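Local coordinates for protein inactive Zymogen C11 Protease (PDB 6MZO) that is the inactive zymogen of a clostripain-like (C11) cysteine protease, which would probably cleave peptide bonds once activated, at residues E237-K249 and Y281-F294. Numbering follows the deposited sequence.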
loop_
_atom_site.group_PDB
_atom_site.type_symbol
_atom_site.label_atom_id
_atom_site.label_comp_id
_atom_site.label_asym_id
_atom_site.label_seq_id
_atom_site.Cartn_x
_atom_site.Cartn_y
_atom_site.Cartn_z
ATOM N N GLU A 237 -14.346 10.457 8.745
ATOM C CA GLU A 237 -15.121 10.076 9.902
ATOM C C GLU A 237 -14.247 9.239 10.842
ATOM O O GLU A 237 -14.299 9.396 12.069
ATOM C CB GLU A 237 -16.360 9.294 9.483
ATOM C CG GLU A 237 -17.152 8.842 10.696
ATOM C CD GLU A 237 -18.298 7.935 10.339
ATOM O OE1 GLU A 237 -18.965 8.192 9.308
ATOM O OE2 GLU A 237 -18.514 6.949 11.082
ATOM N N LEU A 238 -13.407 8.369 10.277
ATOM C CA LEU A 238 -12.587 7.498 11.138
ATOM C C LEU A 238 -11.644 8.406 11.956
ATOM O O LEU A 238 -11.423 8.198 13.161
ATOM C CB LEU A 238 -11.824 6.459 10.275
ATOM C CG LEU A 238 -10.906 5.510 11.068
ATOM C CD1 LEU A 238 -11.676 4.710 12.113
ATOM C CD2 LEU A 238 -10.295 4.605 10.052
ATOM N N ALA A 239 -11.132 9.466 11.329
ATOM C CA ALA A 239 -10.173 10.307 12.036
ATOM C C ALA A 239 -10.921 11.042 13.115
ATOM O O ALA A 239 -10.425 11.158 14.211
ATOM C CB ALA A 239 -9.495 11.273 11.097
ATOM N N ALA A 240 -12.138 11.490 12.806
ATOM C CA ALA A 240 -12.877 12.263 13.800
ATOM C C ALA A 240 -13.182 11.394 15.018
ATOM O O ALA A 240 -13.100 11.858 16.186
ATOM C CB ALA A 240 -14.128 12.802 13.198
ATOM N N THR A 241 -13.485 10.121 14.752
ATOM C CA THR A 241 -13.867 9.235 15.817
ATOM C C THR A 241 -12.602 9.029 16.655
ATOM O O THR A 241 -12.647 9.020 17.880
ATOM C CB THR A 241 -14.417 7.935 15.273
ATOM O OG1 THR A 241 -15.651 8.194 14.532
ATOM C CG2 THR A 241 -14.681 6.974 16.394
ATOM N N CYS A 242 -11.442 8.874 15.983
ATOM C CA CYS A 242 -10.195 8.649 16.724
ATOM C C CYS A 242 -9.775 9.892 17.449
ATOM O O CYS A 242 -9.224 9.802 18.571
ATOM C CB CYS A 242 -9.072 8.183 15.765
ATOM S SG CYS A 242 -9.371 6.507 15.174
ATOM N N ARG A 243 -10.095 11.053 16.873
ATOM C CA ARG A 243 -9.709 12.282 17.534
ATOM C C ARG A 243 -10.293 12.333 18.953
ATOM O O ARG A 243 -9.595 12.771 19.931
ATOM C CB ARG A 243 -10.194 13.488 16.699
ATOM C CG ARG A 243 -9.835 14.840 17.365
ATOM C CD ARG A 243 -10.376 15.986 16.500
ATOM N NE ARG A 243 -10.090 15.734 15.106
ATOM C CZ ARG A 243 -11.005 15.580 14.148
ATOM N NH1 ARG A 243 -12.301 15.728 14.426
ATOM N NH2 ARG A 243 -10.603 15.298 12.906
ATOM N N THR A 244 -11.489 11.759 19.110
ATOM C CA THR A 244 -12.165 11.913 20.421
ATOM C C THR A 244 -11.414 11.199 21.538
ATOM O O THR A 244 -11.436 11.660 22.694
ATOM C CB THR A 244 -13.627 11.421 20.387
ATOM O OG1 THR A 244 -13.666 10.007 20.178
ATOM C CG2 THR A 244 -14.390 12.088 19.243
ATOM N N LEU A 245 -10.641 10.165 21.198
ATOM C CA LEU A 245 -9.908 9.443 22.222
ATOM C C LEU A 245 -8.434 9.797 22.244
ATOM O O LEU A 245 -7.776 9.538 23.247
ATOM C CB LEU A 245 -10.084 7.914 22.079
ATOM C CG LEU A 245 -9.459 7.173 20.871
ATOM C CD1 LEU A 245 -8.395 6.187 21.308
ATOM C CD2 LEU A 245 -10.492 6.422 20.056
ATOM N N PHE A 246 -7.891 10.404 21.183
ATOM C CA PHE A 246 -6.454 10.695 21.205
ATOM C C PHE A 246 -6.132 12.140 21.603
ATOM O O PHE A 246 -5.036 12.419 22.115
ATOM C CB PHE A 246 -5.846 10.400 19.820
ATOM C CG PHE A 246 -5.580 8.968 19.596
ATOM C CD1 PHE A 246 -4.514 8.357 20.243
ATOM C CD2 PHE A 246 -6.366 8.225 18.696
ATOM C CE1 PHE A 246 -4.253 7.013 20.041
ATOM C CE2 PHE A 246 -6.071 6.885 18.462
ATOM C CZ PHE A 246 -5.014 6.280 19.136
ATOM N N HIS A 247 -7.066 13.048 21.344
ATOM C CA HIS A 247 -6.723 14.476 21.409
ATOM C C HIS A 247 -6.477 14.945 22.845
ATOM O O HIS A 247 -5.945 16.069 23.055
ATOM C CB HIS A 247 -7.809 15.341 20.738
ATOM C CG HIS A 247 -9.052 15.506 21.558
ATOM N ND1 HIS A 247 -9.628 14.476 22.270
ATOM C CD2 HIS A 247 -9.809 16.596 21.809
ATOM C CE1 HIS A 247 -10.684 14.920 22.921
ATOM N NE2 HIS A 247 -10.807 16.209 22.671
ATOM N N ASP A 248 -6.834 14.138 23.851
ATOM C CA ASP A 248 -6.652 14.573 25.230
ATOM C C ASP A 248 -5.670 13.682 25.978
ATOM O O ASP A 248 -5.602 13.678 27.242
ATOM C CB ASP A 248 -8.010 14.649 25.961
ATOM C CG ASP A 248 -8.682 13.289 26.142
ATOM O OD1 ASP A 248 -8.311 12.310 25.465
ATOM O OD2 ASP A 248 -9.581 13.211 27.018
ATOM N N LYS A 249 -4.892 12.927 25.219
ATOM C CA LYS A 249 -3.953 11.971 25.858
ATOM C C LYS A 249 -2.587 12.670 25.930
ATOM O O LYS A 249 -2.097 13.167 24.895
ATOM C CB LYS A 249 -3.845 10.645 25.072
ATOM C CG LYS A 249 -5.168 9.803 25.002
ATOM C CD LYS A 249 -5.532 9.389 26.424
ATOM C CE LYS A 249 -6.918 8.677 26.469
ATOM N NZ LYS A 249 -8.124 9.469 25.972
ATOM N N TYR A 281 -4.601 -1.432 19.694
ATOM C CA TYR A 281 -4.060 -0.242 20.323
ATOM C C TYR A 281 -5.166 0.654 20.852
ATOM O O TYR A 281 -5.161 1.044 21.977
ATOM C CB TYR A 281 -3.207 0.531 19.337
ATOM C CG TYR A 281 -2.594 1.794 19.872
ATOM C CD1 TYR A 281 -1.971 1.810 21.086
ATOM C CD2 TYR A 281 -2.627 2.947 19.144
ATOM C CE1 TYR A 281 -1.404 2.967 21.572
ATOM C CE2 TYR A 281 -2.061 4.101 19.611
ATOM C CZ TYR A 281 -1.451 4.094 20.827
ATOM O OH TYR A 281 -0.892 5.225 21.300
ATOM N N VAL A 282 -6.106 0.988 20.000
ATOM C CA VAL A 282 -7.211 1.850 20.412
ATOM C C VAL A 282 -7.979 1.264 21.593
ATOM O O VAL A 282 -8.362 2.009 22.533
ATOM C CB VAL A 282 -8.209 2.122 19.161
ATOM C CG1 VAL A 282 -9.541 2.649 19.664
ATOM C CG2 VAL A 282 -7.565 3.094 18.210
ATOM N N SER A 283 -8.124 -0.065 21.640
ATOM C CA SER A 283 -8.833 -0.682 22.764
ATOM C C SER A 283 -8.138 -0.441 24.140
ATOM O O SER A 283 -8.780 -0.526 25.191
ATOM C CB SER A 283 -9.009 -2.215 22.521
ATOM O OG SER A 283 -7.788 -2.886 22.856
ATOM N N ARG A 284 -6.850 -0.081 24.126
ATOM C CA ARG A 284 -6.099 0.230 25.354
ATOM C C ARG A 284 -6.299 1.640 25.865
ATOM O O ARG A 284 -5.973 1.946 27.013
ATOM C CB ARG A 284 -4.590 0.060 25.161
ATOM C CG ARG A 284 -4.128 -1.240 24.555
ATOM C CD ARG A 284 -4.767 -2.371 25.230
ATOM N NE ARG A 284 -4.644 -3.602 24.456
ATOM C CZ ARG A 284 -4.144 -4.740 24.938
ATOM N NH1 ARG A 284 -3.718 -4.799 26.227
ATOM N NH2 ARG A 284 -4.071 -5.804 24.151
ATOM N N LEU A 285 -6.836 2.501 25.039
ATOM C CA LEU A 285 -6.966 3.924 25.353
ATOM C C LEU A 285 -8.415 4.383 25.393
ATOM O O LEU A 285 -8.754 5.282 26.182
ATOM C CB LEU A 285 -6.221 4.750 24.319
ATOM C CG LEU A 285 -4.684 4.662 24.407
ATOM C CD1 LEU A 285 -4.085 5.349 23.205
ATOM C CD2 LEU A 285 -4.171 5.359 25.687
ATOM N N ALA A 286 -9.254 3.781 24.538
ATOM C CA ALA A 286 -10.660 4.209 24.439
ATOM C C ALA A 286 -11.519 3.841 25.619
ATOM O O ALA A 286 -11.391 2.757 26.213
ATOM C CB ALA A 286 -11.301 3.594 23.155
ATOM N N THR A 287 -12.467 4.725 25.944
ATOM C CA THR A 287 -13.562 4.367 26.827
ATOM C C THR A 287 -14.441 3.352 26.054
ATOM O O THR A 287 -14.237 3.148 24.881
ATOM C CB THR A 287 -14.415 5.568 27.218
ATOM O OG1 THR A 287 -15.017 6.106 26.021
ATOM C CG2 THR A 287 -13.572 6.611 27.872
ATOM N N GLU A 288 -15.360 2.692 26.754
ATOM C CA GLU A 288 -16.216 1.716 26.098
ATOM C C GLU A 288 -17.016 2.392 25.003
ATOM O O GLU A 288 -17.144 1.860 23.896
ATOM C CB GLU A 288 -17.144 1.047 27.085
ATOM C CG GLU A 288 -17.977 -0.069 26.465
ATOM C CD GLU A 288 -19.037 -0.560 27.429
ATOM O OE1 GLU A 288 -20.202 -0.782 27.003
ATOM O OE2 GLU A 288 -18.703 -0.689 28.636
ATOM N N GLU A 289 -17.523 3.581 25.316
ATOM C CA GLU A 289 -18.297 4.345 24.336
ATOM C C GLU A 289 -17.469 4.723 23.099
ATOM O O GLU A 289 -17.875 4.508 21.949
ATOM C CB GLU A 289 -18.845 5.605 24.999
ATOM C CG GLU A 289 -19.825 6.382 24.151
ATOM C CD GLU A 289 -20.494 7.512 24.937
ATOM O OE1 GLU A 289 -20.432 8.674 24.479
ATOM O OE2 GLU A 289 -21.103 7.244 25.999
ATOM N N GLN A 290 -16.278 5.291 23.327
ATOM C CA GLN A 290 -15.367 5.592 22.222
ATOM C C GLN A 290 -14.974 4.361 21.403
ATOM O O GLN A 290 -14.851 4.428 20.175
ATOM C CB GLN A 290 -14.091 6.250 22.796
ATOM C CG GLN A 290 -14.370 7.614 23.380
ATOM C CD GLN A 290 -13.270 8.125 24.295
ATOM O OE1 GLN A 290 -12.334 7.394 24.669
ATOM N NE2 GLN A 290 -13.395 9.388 24.689
ATOM N N TYR A 291 -14.740 3.234 22.079
ATOM C CA TYR A 291 -14.364 2.008 21.385
ATOM C C TYR A 291 -15.509 1.520 20.510
ATOM O O TYR A 291 -15.248 1.098 19.363
ATOM C CB TYR A 291 -13.943 0.922 22.367
ATOM C CG TYR A 291 -13.318 -0.326 21.751
ATOM C CD1 TYR A 291 -12.317 -0.253 20.773
ATOM C CD2 TYR A 291 -13.693 -1.574 22.194
ATOM C CE1 TYR A 291 -11.750 -1.417 20.221
ATOM C CE2 TYR A 291 -13.122 -2.737 21.683
ATOM C CZ TYR A 291 -12.148 -2.656 20.710
ATOM O OH TYR A 291 -11.618 -3.841 20.243
ATOM N N ASN A 292 -16.755 1.610 20.982
ATOM C CA ASN A 292 -17.875 1.143 20.161
ATOM C C ASN A 292 -17.992 2.049 18.937
ATOM O O ASN A 292 -18.212 1.559 17.824
ATOM C CB ASN A 292 -19.169 1.110 20.971
ATOM C CG ASN A 292 -19.204 -0.067 21.963
ATOM O OD1 ASN A 292 -18.452 -1.048 21.829
ATOM N ND2 ASN A 292 -20.061 0.029 22.944
ATOM N N ALA A 293 -17.799 3.357 19.136
ATOM C CA ALA A 293 -17.855 4.311 17.996
ATOM C C ALA A 293 -16.741 4.023 16.984
ATOM O O ALA A 293 -16.947 4.054 15.760
ATOM C CB ALA A 293 -17.752 5.735 18.469
ATOM N N PHE A 294 -15.543 3.781 17.516
ATOM C CA PHE A 294 -14.389 3.404 16.678
ATOM C C PHE A 294 -14.691 2.158 15.858
ATOM O O PHE A 294 -14.452 2.141 14.644
ATOM C CB PHE A 294 -13.158 3.193 17.580
ATOM C CG PHE A 294 -12.028 2.550 16.881
ATOM C CD1 PHE A 294 -11.183 3.288 16.081
ATOM C CD2 PHE A 294 -11.819 1.155 17.024
ATOM C CE1 PHE A 294 -10.032 2.652 15.434
ATOM C CE2 PHE A 294 -10.726 0.523 16.404
ATOM C CZ PHE A 294 -9.860 1.244 15.583
HETATM O O HOH W 1 -14.359 7.375 19.661
HETATM O O HOH W 2 -10.971 10.984 25.596
HETATM O O HOH W 3 -10.286 7.687 26.357
#
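Leu245 drives its isobutyl end into the bend between helices 278-283 and 288-301. Its CG stands between the backbone N and carbonyl carbon (chi1 69°), facing the bend. CD1 meets Leu285 CB at 4.0 Å and CD2 meets Val282 CG1 at 3.9 Å, both side chains crossed at about a right angle. CD1 also lies over one face of the Phe246 ring, towards its rim. That ring offers its CE1 corner to two partners: Leu285 CD1 at 3.6 Å and, near the ring plane, Tyr281 CE2.

Val282 continues this apolar core, its CG1 over the centre of the Phe294 ring. Cys242 SG reaches the edge of the same ring, 5.0 Å from its centroid, a sulfur-aromatic contact. One residue earlier, Thr241 puts its methyl CG2 3.5 Å from Phe294 N, while its hydroxyl pairs with Ser297.

The outer side is polar and bridged by water. Gln290 OE1 takes the N-H of Thr287 nearly straight (174°), though from above the carbonyl plane, and Gln290 N bonds Thr287 OG1, completing a capping box. A water that accepts from Lys249 NZ lies within bonding distance of Gln290 OE1 and Leu285 O. Gln290 NE2 donates to a second water, which lies 3.0 Å from Thr244 O. Bent at chi2 and chi4, Lys249 curls NZ back to Leu245 O (2.7 Å) and to Asp248 OD1 in a salt bridge. A third water links Thr241 O with Gln290 O.

Helix segments 237-246 and 288-294 run nearly antiparallel (166°), their axes 9.4 Å apart. Helix 351-357 packs on Cys242 and Phe246, and helix 251-255 touches Tyr281 and Leu285. Helix 235-246 follows strand 226-231 and helix 288-301 leads into strand 302-307, the antiparallel pair at one edge of the mixed sheet.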